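Local structure of GH127 beta-L-arabinofuranoside (Geobacillus stearothermophilus, 4QK0) at residues A[255-260]-A[285-290]; A[291-296]-A[345-350]; A[326-331]-A[395-400]; A[384-389]-A[640-645]. The protein probably hydrolyses beta-L-arabinofuranosides, releasing L-arabinose, as a family GH127 beta-L-arabinofuranosidase. All coordinates share one frame; numbering follows the deposited sequence.

Contact 1: A[255-260]-A[285-290]; sequences PVREQK and DESLKQ
The ends of Arg-257 and Asp-285 meet head on, and the rest of this contact is arranged round the arginine. Its CG stands anti to the carbonyl carbon and the chain runs extended from CG to NE, which carries the guanidinium from the 3-10 turn 256-258 to the start of helix 286-302. There NH2 gives an almost straight bond to Asp-285 OD2 (2.9 Å, N-H...O 173°), a salt bridge that uses the syn lone pair, with the two flat groups turned 26° apart. One edge position further round, NE donates to Ser-287 OG at 3.0 Å, a more bent bond. Both oxygens lie in the guanidinium plane, so its rotation is fixed at two points. Leu-288, its CG anti to the backbone N, slants over one face of the guanidinium: CD1 sits 3.9 Å from the plane, over its centre, and the same methyl meets Val-256 CG2 at 4.1 Å. At NH1 the arginine has a second salt bridge, to Asp-219.

Asp-285 divides its carboxylate between two tasks. While OD2 holds the arginine, OD1 takes the hydroxyl of Ser-287 (OG to OD1 2.6 Å) on its syn side and the amide of Leu-288 (N to OD1 3.2 Å) from above the carboxylate plane. Ser-287 OG thus donates to the aspartate and accepts from the arginine, and the positive charge probably favours the ionised carboxylate. Such a side chain, receiving amides of the first turn, is the classic aspartate N-cap, here doubling as an anchor for a loop of the GH127 catalytic domain.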
# COMPACT_ATOMS: atom_id res chain seq x y z
N PRO A 255 29.16 -4.44 -8.30
CA PRO A 255 30.13 -4.14 -7.30
C PRO A 255 29.83 -2.86 -6.56
O PRO A 255 29.22 -1.96 -7.12
CB PRO A 255 31.45 -4.06 -8.12
CG PRO A 255 31.22 -4.97 -9.30
CD PRO A 255 29.76 -4.72 -9.63
N VAL A 256 30.29 -2.77 -5.32
CA VAL A 256 29.84 -1.69 -4.47
C VAL A 256 30.18 -0.30 -5.01
O VAL A 256 29.37 0.60 -4.87
CB VAL A 256 30.33 -1.79 -3.04
CG1 VAL A 256 29.84 -3.11 -2.44
CG2 VAL A 256 31.84 -1.68 -2.95
N ARG A 257 31.33 -0.16 -5.69
CA ARG A 257 31.72 1.13 -6.24
C ARG A 257 30.83 1.55 -7.41
O ARG A 257 30.77 2.71 -7.73
CB ARG A 257 33.21 1.17 -6.66
CG ARG A 257 34.19 1.05 -5.50
CD ARG A 257 35.59 0.69 -5.95
NE ARG A 257 36.53 0.48 -4.83
CZ ARG A 257 36.62 -0.64 -4.15
NH1 ARG A 257 35.77 -1.65 -4.39
NH2 ARG A 257 37.50 -0.76 -3.16
N GLU A 258 30.10 0.63 -8.02
CA GLU A 258 29.17 1.03 -9.07
C GLU A 258 27.74 1.28 -8.54
O GLU A 258 26.86 1.64 -9.31
CB GLU A 258 29.12 -0.06 -10.12
CG GLU A 258 30.47 -0.24 -10.76
CD GLU A 258 30.58 -1.49 -11.63
OE1 GLU A 258 31.70 -2.06 -11.62
OE2 GLU A 258 29.61 -1.93 -12.31
N GLN A 259 27.50 1.06 -7.25
CA GLN A 259 26.20 1.33 -6.62
C GLN A 259 26.08 2.82 -6.32
O GLN A 259 26.77 3.38 -5.45
CB GLN A 259 25.99 0.46 -5.35
CG GLN A 259 25.89 -1.00 -5.71
CD GLN A 259 25.62 -1.90 -4.52
OE1 GLN A 259 24.96 -1.49 -3.53
NE2 GLN A 259 26.15 -3.12 -4.57
N LYS A 260 25.19 3.47 -7.07
CA LYS A 260 24.95 4.89 -6.91
C LYS A 260 23.63 5.23 -6.24
O LYS A 260 23.42 6.39 -5.87
CB LYS A 260 25.03 5.56 -8.28
CG LYS A 260 26.42 5.45 -8.90
CD LYS A 260 26.53 6.23 -10.20
CE LYS A 260 27.73 5.77 -11.02
NZ LYS A 260 28.94 5.58 -10.17
N ASP A 285 41.28 4.81 0.44
CA ASP A 285 40.80 4.44 -0.91
C ASP A 285 39.76 5.46 -1.36
O ASP A 285 38.62 5.49 -0.86
CB ASP A 285 40.19 3.03 -0.86
CG ASP A 285 39.62 2.56 -2.20
OD1 ASP A 285 39.45 3.35 -3.15
OD2 ASP A 285 39.31 1.36 -2.29
N GLU A 286 40.18 6.35 -2.24
CA GLU A 286 39.38 7.49 -2.68
C GLU A 286 38.12 7.05 -3.46
O GLU A 286 37.10 7.70 -3.37
CB GLU A 286 40.24 8.46 -3.56
CG GLU A 286 39.50 9.70 -4.06
CD GLU A 286 38.97 10.61 -2.92
OE1 GLU A 286 39.64 10.74 -1.87
OE2 GLU A 286 37.87 11.19 -3.05
N SER A 287 38.23 5.98 -4.23
CA SER A 287 37.14 5.49 -5.02
C SER A 287 36.00 4.99 -4.09
O SER A 287 34.81 5.16 -4.38
CB SER A 287 37.62 4.35 -5.94
OG SER A 287 37.93 3.15 -5.20
N LEU A 288 36.39 4.39 -2.98
CA LEU A 288 35.46 3.89 -2.04
C LEU A 288 34.85 5.04 -1.23
O LEU A 288 33.65 5.07 -0.95
CB LEU A 288 36.15 2.86 -1.15
CG LEU A 288 35.32 1.83 -0.43
CD1 LEU A 288 34.37 1.12 -1.39
CD2 LEU A 288 36.28 0.83 0.23
N LYS A 289 35.67 6.02 -0.91
CA LYS A 289 35.22 7.21 -0.26
C LYS A 289 34.13 7.91 -1.06
O LYS A 289 33.13 8.35 -0.51
CB LYS A 289 36.38 8.18 -0.05
CG LYS A 289 36.00 9.51 0.56
CD LYS A 289 37.22 10.32 0.97
CE LYS A 289 36.82 11.77 1.18
NZ LYS A 289 37.77 12.51 2.02
N GLN A 290 34.35 8.05 -2.35
CA GLN A 290 33.40 8.70 -3.24
C GLN A 290 32.13 7.90 -3.39
O GLN A 290 31.08 8.47 -3.41
CB GLN A 290 33.99 8.92 -4.62
CG GLN A 290 34.74 10.24 -4.67
CD GLN A 290 35.63 10.35 -5.88
OE1 GLN A 290 35.46 9.63 -6.87
NE2 GLN A 290 36.62 11.24 -5.80

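Contact 2: A[291-296]-A[345-350]; sequences ACQTLW and RRMLEL
Apolar contact carries this helix pair, and most of it passes through one side chain, the selenomethionine Met-347. Its CG is anti to the carbonyl carbon, and the chain then bends at both chi2 (-62°) and chi3 (-70°), so that selenium and methyl curl onto the facing helix instead of reaching straight out. The selenium meets Cys-292 CB at 4.0 Å. Beyond it the terminal CE rests against Trp-296 CB at 3.9 Å and lies 4.1 Å from Gln-293 CG, a fit against side-chain stems about one turn apart. Leu-350, one turn on from Met-347, sets its CD2 methyl beside the selenium, 4.3 Å from Cys-292 CB.

The aromatic part is smaller. The indole of Trp-296, its CG anti to the backbone N, slants across the base of the selenomethionine, with CE3 4.0 Å from Met-347 CG. Its principal ring partners are elsewhere: Trp-343 and Tyr-356 both pack edge-to-face with it.

Polar ends find their partners away from this packing. Gln-293 offers only its aliphatic stem here and sends NE2 to Glu-351. Within helix 334-350, Arg-346 NH1 makes a salt bridge with Glu-349 OE1 (2.9 Å), using the syn lone pair, and another with Glu-203.

The local axes cross at -132° and approach to 11.7 Å, a wide separation that bulky residues bridge. Around this junction in the helical catalytic domain, helix 266-283 covers Cys-292 and Leu-295, helix 354-365 closes over Trp-296, Met-347 and Leu-348, and helix 194-205 packs on Arg-346.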
# COMPACT_ATOMS: atom_id res chain seq x y z
N ALA A 291 32.25 6.58 -3.47
CA ALA A 291 31.07 5.71 -3.51
C ALA A 291 30.20 5.92 -2.26
O ALA A 291 29.01 6.11 -2.36
CB ALA A 291 31.46 4.26 -3.64
N CYS A 292 30.85 5.98 -1.09
CA CYS A 292 30.18 6.25 0.16
C CYS A 292 29.48 7.56 0.15
O CYS A 292 28.37 7.64 0.65
CB CYS A 292 31.14 6.21 1.35
SG CYS A 292 31.72 4.51 1.70
N GLN A 293 30.12 8.60 -0.40
CA GLN A 293 29.56 9.92 -0.37
C GLN A 293 28.35 9.97 -1.28
O GLN A 293 27.40 10.64 -0.96
CB GLN A 293 30.57 11.01 -0.75
CG GLN A 293 31.58 11.24 0.37
CD GLN A 293 32.83 12.05 -0.06
OE1 GLN A 293 33.37 11.87 -1.16
NE2 GLN A 293 33.31 12.91 0.83
N THR A 294 28.42 9.28 -2.40
CA THR A 294 27.34 9.26 -3.37
C THR A 294 26.15 8.53 -2.74
O THR A 294 25.03 8.99 -2.85
CB THR A 294 27.80 8.55 -4.64
OG1 THR A 294 28.82 9.35 -5.23
CG2 THR A 294 26.68 8.37 -5.65
N LEU A 295 26.42 7.44 -2.04
CA LEU A 295 25.36 6.69 -1.40
C LEU A 295 24.77 7.45 -0.23
O LEU A 295 23.57 7.44 -0.05
CB LEU A 295 25.84 5.33 -0.99
CG LEU A 295 26.07 4.42 -2.20
CD1 LEU A 295 27.01 3.28 -1.87
CD2 LEU A 295 24.77 3.83 -2.69
N TRP A 296 25.61 8.14 0.53
CA TRP A 296 25.16 8.97 1.61
C TRP A 296 24.18 10.02 1.14
O TRP A 296 23.15 10.26 1.78
CB TRP A 296 26.33 9.71 2.26
CG TRP A 296 25.87 10.71 3.24
CD1 TRP A 296 25.73 12.03 3.05
CD2 TRP A 296 25.44 10.44 4.56
NE1 TRP A 296 25.25 12.61 4.18
CE2 TRP A 296 25.07 11.66 5.12
CE3 TRP A 296 25.38 9.29 5.32
CZ2 TRP A 296 24.64 11.77 6.40
CZ3 TRP A 296 24.94 9.37 6.57
CH2 TRP A 296 24.55 10.62 7.13
N ARG A 345 28.65 7.46 12.14
CA ARG A 345 29.86 7.51 12.90
C ARG A 345 31.09 7.24 12.02
O ARG A 345 32.08 7.88 12.21
CB ARG A 345 29.79 6.53 14.07
CG ARG A 345 30.82 6.83 15.15
CD ARG A 345 30.78 5.70 16.14
NE ARG A 345 31.91 5.68 17.05
CZ ARG A 345 32.11 4.72 17.94
NH1 ARG A 345 31.26 3.70 18.06
NH2 ARG A 345 33.17 4.77 18.72
N ARG A 346 31.04 6.26 11.12
CA ARG A 346 32.12 6.02 10.20
C ARG A 346 32.27 7.13 9.18
O ARG A 346 33.39 7.41 8.72
CB ARG A 346 31.95 4.70 9.47
CG ARG A 346 32.04 3.49 10.37
CD ARG A 346 33.40 3.39 11.04
NE ARG A 346 33.66 2.07 11.60
CZ ARG A 346 34.80 1.72 12.21
NH1 ARG A 346 35.79 2.59 12.32
NH2 ARG A 346 34.95 0.48 12.72
N MSE A 347 31.15 7.73 8.77
CA MSE A 347 31.25 8.83 7.79
C MSE A 347 32.01 9.95 8.46
O MSE A 347 32.80 10.61 7.83
CB MSE A 347 29.93 9.37 7.29
CG MSE A 347 29.13 8.39 6.43
SE MSE A 347 30.04 7.87 4.79
CE MSE A 347 29.96 9.55 3.77
N LEU A 348 31.75 10.20 9.72
CA LEU A 348 32.45 11.23 10.45
C LEU A 348 33.97 10.98 10.51
O LEU A 348 34.73 11.91 10.50
CB LEU A 348 31.93 11.34 11.87
CG LEU A 348 30.62 12.10 11.93
CD1 LEU A 348 30.00 11.98 13.32
CD2 LEU A 348 30.82 13.56 11.54
N GLU A 349 34.38 9.73 10.57
CA GLU A 349 35.81 9.38 10.57
C GLU A 349 36.40 9.55 9.18
O GLU A 349 37.58 9.77 9.03
CB GLU A 349 36.01 7.97 11.11
CG GLU A 349 35.67 7.92 12.62
CD GLU A 349 35.55 6.49 13.19
OE1 GLU A 349 35.83 5.52 12.44
OE2 GLU A 349 35.14 6.35 14.37
N LEU A 350 35.55 9.54 8.17
CA LEU A 350 36.01 9.72 6.82
C LEU A 350 36.11 11.18 6.40
O LEU A 350 36.93 11.55 5.57
CB LEU A 350 35.01 9.02 5.92
CG LEU A 350 35.26 8.88 4.44
CD1 LEU A 350 36.57 8.15 4.20
CD2 LEU A 350 34.09 8.11 3.84

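Contact 3: A[326-331]-A[395-400]; sequences PNDTAY and HDKRHV
Two irregular loops of the GH127 catalytic domain meet here through a salt bridge and a histidine bonded to two backbone carbonyls, beside the interface with the second subunit. A type I beta turn from Lys-397 to Val-400 presents the side chains, and 326-331 leads toward helix 334-350. Lys-397 is fully extended beyond CG, which brings NZ to Asp-328 OD2 at 3.0 Å, arriving from above the carboxylate plane. Along the way its CE passes 4.1 Å from the methyl CG2 of Thr-329, and that methyl also faces the carbonyl oxygen of Asp-396. Val-400 sets CG2 against Asp-328 O (3.7 Å) and over one face of the His-399 ring, toward its rim.

The second subunit is close: its Arg-394 packs on Pro-326 and Thr-329, and its Phe-315 stacks on His-395.

His-399 CG takes the crowded position between backbone N and carbonyl carbon (chi1 64°), turning the ring onto the other loop. Its plane and that of Tyr-331 differ by 28°, but an offset leaves little overlap, CD2 touching Tyr-331 CD1 at 3.6 Å. Tyr-331 OH bonds Glu-317. Finally, His-399 NE2 acts as a donor, bonding Ala-330 O at 3.1 Å and, more weakly, Thr-329 O at 3.2 Å.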
# COMPACT_ATOMS: atom_id res chain seq x y z
N PRO A 326 6.23 7.24 1.53
CA PRO A 326 4.84 7.22 1.99
C PRO A 326 4.83 7.05 3.49
O PRO A 326 5.63 6.30 4.03
CB PRO A 326 4.23 6.02 1.29
CG PRO A 326 5.42 5.09 1.10
CD PRO A 326 6.55 6.04 0.75
N ASN A 327 3.91 7.75 4.15
CA ASN A 327 3.89 7.79 5.60
C ASN A 327 3.13 6.63 6.28
O ASN A 327 3.47 6.23 7.41
CB ASN A 327 3.33 9.13 6.03
CG ASN A 327 4.26 10.29 5.64
OD1 ASN A 327 5.44 10.25 5.95
ND2 ASN A 327 3.74 11.31 4.95
N ASP A 328 2.14 6.12 5.58
CA ASP A 328 1.18 5.16 6.15
C ASP A 328 1.64 3.77 5.86
O ASP A 328 1.38 2.86 6.66
CB ASP A 328 -0.26 5.41 5.62
CG ASP A 328 -0.34 5.46 4.08
OD1 ASP A 328 0.68 5.57 3.39
OD2 ASP A 328 -1.48 5.42 3.56
N THR A 329 2.38 3.58 4.78
CA THR A 329 2.93 2.30 4.43
C THR A 329 4.47 2.17 4.64
O THR A 329 5.07 1.14 4.28
CB THR A 329 2.65 2.00 2.97
OG1 THR A 329 3.09 3.10 2.16
CG2 THR A 329 1.18 1.79 2.76
N ALA A 330 5.08 3.16 5.27
CA ALA A 330 6.51 3.15 5.63
C ALA A 330 6.89 1.88 6.30
O ALA A 330 6.08 1.28 7.02
CB ALA A 330 6.78 4.28 6.56
N TYR A 331 8.15 1.46 6.14
CA TYR A 331 8.64 0.37 6.98
C TYR A 331 9.50 0.96 8.10
O TYR A 331 9.18 0.79 9.28
CB TYR A 331 9.36 -0.64 6.15
CG TYR A 331 9.36 -1.99 6.81
CD1 TYR A 331 8.23 -2.81 6.80
CD2 TYR A 331 10.49 -2.47 7.42
CE1 TYR A 331 8.25 -4.06 7.42
CE2 TYR A 331 10.52 -3.71 8.01
CZ TYR A 331 9.40 -4.50 8.02
OH TYR A 331 9.48 -5.77 8.59
N HIS A 395 -4.10 -5.48 3.97
CA HIS A 395 -2.94 -6.29 3.67
C HIS A 395 -1.67 -5.41 3.44
O HIS A 395 -0.57 -5.75 3.90
CB HIS A 395 -3.23 -7.08 2.43
CG HIS A 395 -2.25 -8.16 2.11
ND1 HIS A 395 -2.14 -9.32 2.85
CD2 HIS A 395 -1.37 -8.29 1.09
CE1 HIS A 395 -1.24 -10.12 2.30
NE2 HIS A 395 -0.75 -9.52 1.24
N ASP A 396 -1.82 -4.28 2.76
CA ASP A 396 -0.68 -3.43 2.50
C ASP A 396 -0.28 -2.61 3.70
O ASP A 396 0.67 -1.81 3.60
CB ASP A 396 -0.86 -2.59 1.22
CG ASP A 396 -1.99 -1.55 1.30
OD1 ASP A 396 -2.49 -1.31 2.40
OD2 ASP A 396 -2.36 -0.96 0.22
N LYS A 397 -0.94 -2.79 4.84
CA LYS A 397 -0.55 -2.12 6.09
C LYS A 397 -0.42 -3.04 7.28
O LYS A 397 -0.24 -2.58 8.38
CB LYS A 397 -1.49 -1.01 6.44
CG LYS A 397 -1.47 0.07 5.40
CD LYS A 397 -2.32 1.25 5.77
CE LYS A 397 -2.48 2.14 4.54
NZ LYS A 397 -3.27 3.35 4.87
N ARG A 398 -0.42 -4.34 7.05
CA ARG A 398 -0.48 -5.29 8.13
C ARG A 398 0.85 -5.33 8.85
O ARG A 398 0.91 -5.77 9.98
CB ARG A 398 -0.83 -6.69 7.61
CG ARG A 398 0.31 -7.41 6.85
CD ARG A 398 -0.22 -8.66 6.18
NE ARG A 398 0.79 -9.44 5.47
CZ ARG A 398 1.32 -9.13 4.28
NH1 ARG A 398 0.94 -8.04 3.59
NH2 ARG A 398 2.26 -9.92 3.77
N HIS A 399 1.93 -4.88 8.22
CA HIS A 399 3.26 -4.71 8.92
C HIS A 399 3.23 -3.58 9.92
O HIS A 399 4.09 -3.46 10.77
CB HIS A 399 4.36 -4.42 7.89
CG HIS A 399 4.17 -3.13 7.17
ND1 HIS A 399 3.28 -2.98 6.13
CD2 HIS A 399 4.78 -1.94 7.32
CE1 HIS A 399 3.36 -1.76 5.66
NE2 HIS A 399 4.27 -1.10 6.36
N VAL A 400 2.28 -2.68 9.78
CA VAL A 400 2.21 -1.58 10.72
C VAL A 400 1.39 -1.99 11.96
O VAL A 400 0.16 -2.20 11.87
CB VAL A 400 1.57 -0.36 10.08
CG1 VAL A 400 1.43 0.75 11.11
CG2 VAL A 400 2.41 0.13 8.91

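Contact 4: A[384-389]-A[640-645]; sequences PLEVWP and EMVVWV
Selenomethionine Met-641 and Val-387 share one face of a short antiparallel pairing, with CE of the former 4.3 Å from Val-387 CG2. Met-641 has CG anti to the backbone N, and bends at chi2 and chi3 fold its tip along the partner strand until CE lies 3.4 Å from Pro-384 O. Further along, Leu-385 runs next to Trp-644 in the same direction, its CD2 methyl at the indole edge, 3.9 Å from NE1. On the opposite face Glu-386 and Val-642 run the same way, and the extended glutamate lays its CG against the CG1 methyl. Strands 557-562 and 549-554, which also pair with 641-647, pack side chains against Met-641, Val-643 and Trp-644.

The backbones are stitched at the hydrogen-bonded pair Val-387 and Met-641: Val-387 N donates to Met-641 O at 2.8 Å, nearly straight (169°), and Met-641 N returns a bond to Val-387 O. Val-643 N then bonds Leu-385 O almost along the C=O axis. One water receives the N-H of Trp-644 and donates to that same Leu-385 O, while another links Val-387 O to Glu-640 OE1 (3.0 Å from the water).

At the polar end, the carboxylate of buried Glu-640 lies beside Trp-388, OE2 4.0 Å from CD1. Amides of Asn-569 and Leu-570 bind it, and Arg-544 of the second subunit both bridges its OE2 and makes a cation-pi contact with Trp-388. These donors would probably favour the ionised carboxylate. The backbone bonds tie the catalytic to the C-terminal domain, and the Glu-640 salt bridge adds a link to the second subunit.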
# COMPACT_ATOMS: atom_id res chain seq x y z
N PRO A 384 6.01 3.86 11.78
CA PRO A 384 5.27 4.58 10.76
C PRO A 384 5.24 6.05 11.07
O PRO A 384 5.50 6.45 12.19
CB PRO A 384 3.89 3.96 10.87
CG PRO A 384 3.77 3.63 12.32
CD PRO A 384 5.13 3.18 12.75
N LEU A 385 4.96 6.86 10.06
CA LEU A 385 4.77 8.29 10.25
C LEU A 385 3.34 8.71 10.20
O LEU A 385 3.00 9.91 10.38
CB LEU A 385 5.59 9.07 9.21
CG LEU A 385 7.08 9.15 9.57
CD1 LEU A 385 7.80 7.84 9.28
CD2 LEU A 385 7.63 10.29 8.74
N GLU A 386 2.47 7.74 9.98
CA GLU A 386 1.01 8.01 9.94
C GLU A 386 0.28 6.74 10.28
O GLU A 386 0.52 5.69 9.69
CB GLU A 386 0.59 8.50 8.59
CG GLU A 386 -0.92 8.63 8.43
CD GLU A 386 -1.29 9.28 7.10
OE1 GLU A 386 -0.96 10.44 6.92
OE2 GLU A 386 -1.84 8.60 6.21
N VAL A 387 -0.61 6.83 11.25
CA VAL A 387 -1.39 5.68 11.68
C VAL A 387 -2.88 6.01 11.76
O VAL A 387 -3.26 6.98 12.39
CB VAL A 387 -0.91 5.16 13.04
CG1 VAL A 387 -1.76 4.01 13.50
CG2 VAL A 387 0.50 4.63 12.91
N TRP A 388 -3.66 5.19 11.07
CA TRP A 388 -5.13 5.08 11.22
C TRP A 388 -5.36 3.60 11.63
O TRP A 388 -5.29 2.75 10.80
CB TRP A 388 -5.82 5.45 9.90
CG TRP A 388 -7.35 5.37 9.88
CD1 TRP A 388 -8.18 5.33 10.95
CD2 TRP A 388 -8.20 5.32 8.71
NE1 TRP A 388 -9.48 5.26 10.53
CE2 TRP A 388 -9.52 5.25 9.16
CE3 TRP A 388 -7.96 5.32 7.34
CZ2 TRP A 388 -10.60 5.19 8.28
CZ3 TRP A 388 -9.03 5.26 6.46
CH2 TRP A 388 -10.32 5.20 6.92
N PRO A 389 -5.59 3.31 12.93
CA PRO A 389 -5.57 1.91 13.38
C PRO A 389 -6.45 0.96 12.64
O PRO A 389 -6.03 -0.15 12.37
CB PRO A 389 -6.00 1.98 14.82
CG PRO A 389 -5.49 3.32 15.25
CD PRO A 389 -5.76 4.23 14.08
N GLU A 640 -4.93 7.19 16.51
CA GLU A 640 -4.33 7.80 15.35
C GLU A 640 -3.08 8.60 15.74
O GLU A 640 -2.99 9.15 16.85
CB GLU A 640 -5.36 8.72 14.66
CG GLU A 640 -6.50 7.96 14.02
CD GLU A 640 -7.37 8.83 13.10
OE1 GLU A 640 -6.85 9.72 12.37
OE2 GLU A 640 -8.59 8.66 13.16
N MSE A 641 -2.17 8.72 14.75
CA MSE A 641 -0.96 9.59 14.85
C MSE A 641 -0.56 10.05 13.49
O MSE A 641 -0.66 9.30 12.55
CB MSE A 641 0.15 8.78 15.53
CG MSE A 641 1.42 9.60 15.74
SE MSE A 641 2.57 9.49 14.11
CE MSE A 641 3.14 7.70 14.22
N VAL A 642 -0.17 11.32 13.36
CA VAL A 642 0.45 11.80 12.15
C VAL A 642 1.59 12.71 12.46
O VAL A 642 1.53 13.43 13.42
CB VAL A 642 -0.48 12.59 11.20
CG1 VAL A 642 -1.53 11.68 10.62
CG2 VAL A 642 -1.18 13.72 11.90
N VAL A 643 2.58 12.70 11.56
CA VAL A 643 3.69 13.64 11.58
C VAL A 643 3.43 14.72 10.54
O VAL A 643 3.49 15.91 10.85
CB VAL A 643 5.04 12.96 11.23
CG1 VAL A 643 6.17 13.97 10.98
CG2 VAL A 643 5.44 12.03 12.36
N TRP A 644 3.14 14.30 9.31
CA TRP A 644 2.94 15.26 8.28
C TRP A 644 1.48 15.69 8.31
O TRP A 644 0.58 14.92 7.96
CB TRP A 644 3.35 14.67 6.94
CG TRP A 644 4.80 14.54 6.85
CD1 TRP A 644 5.55 13.43 7.11
CD2 TRP A 644 5.71 15.56 6.45
NE1 TRP A 644 6.86 13.71 6.94
CE2 TRP A 644 6.99 15.01 6.51
CE3 TRP A 644 5.56 16.89 6.04
CZ2 TRP A 644 8.13 15.74 6.18
CZ3 TRP A 644 6.68 17.60 5.70
CH2 TRP A 644 7.96 17.02 5.80
N VAL A 645 1.23 16.93 8.65
CA VAL A 645 -0.13 17.43 8.72
C VAL A 645 -0.48 18.31 7.53
O VAL A 645 0.38 19.05 7.02
CB VAL A 645 -0.50 18.00 10.15
CG1 VAL A 645 0.63 17.96 11.14
CG2 VAL A 645 -1.16 19.34 10.14
O HOH W 1 2.90 11.77 8.53
O HOH W 2 -4.02 9.20 11.54

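Contacts 1 and 2 belong to the helical part of the catalytic domain and share helix 286-302: its capped start meets a loop through charges in the partly buried contact 1, and its next turns enter a buried, almost wholly apolar helix packing in contact 2. Contacts 3 and 4 lie together elsewhere, nearest atoms about 17 Å from contact 2, and both touch the second subunit. Contact 3, like contact 1, is partly buried and relies on side-chain polar bonds, here between loops, whereas contact 4 is buried and relies on backbone pairing between domains. They are joined by Asn-327, whose carbonyl oxygen probably accepts from Leu-385 N and whose side chain packs on Trp-644.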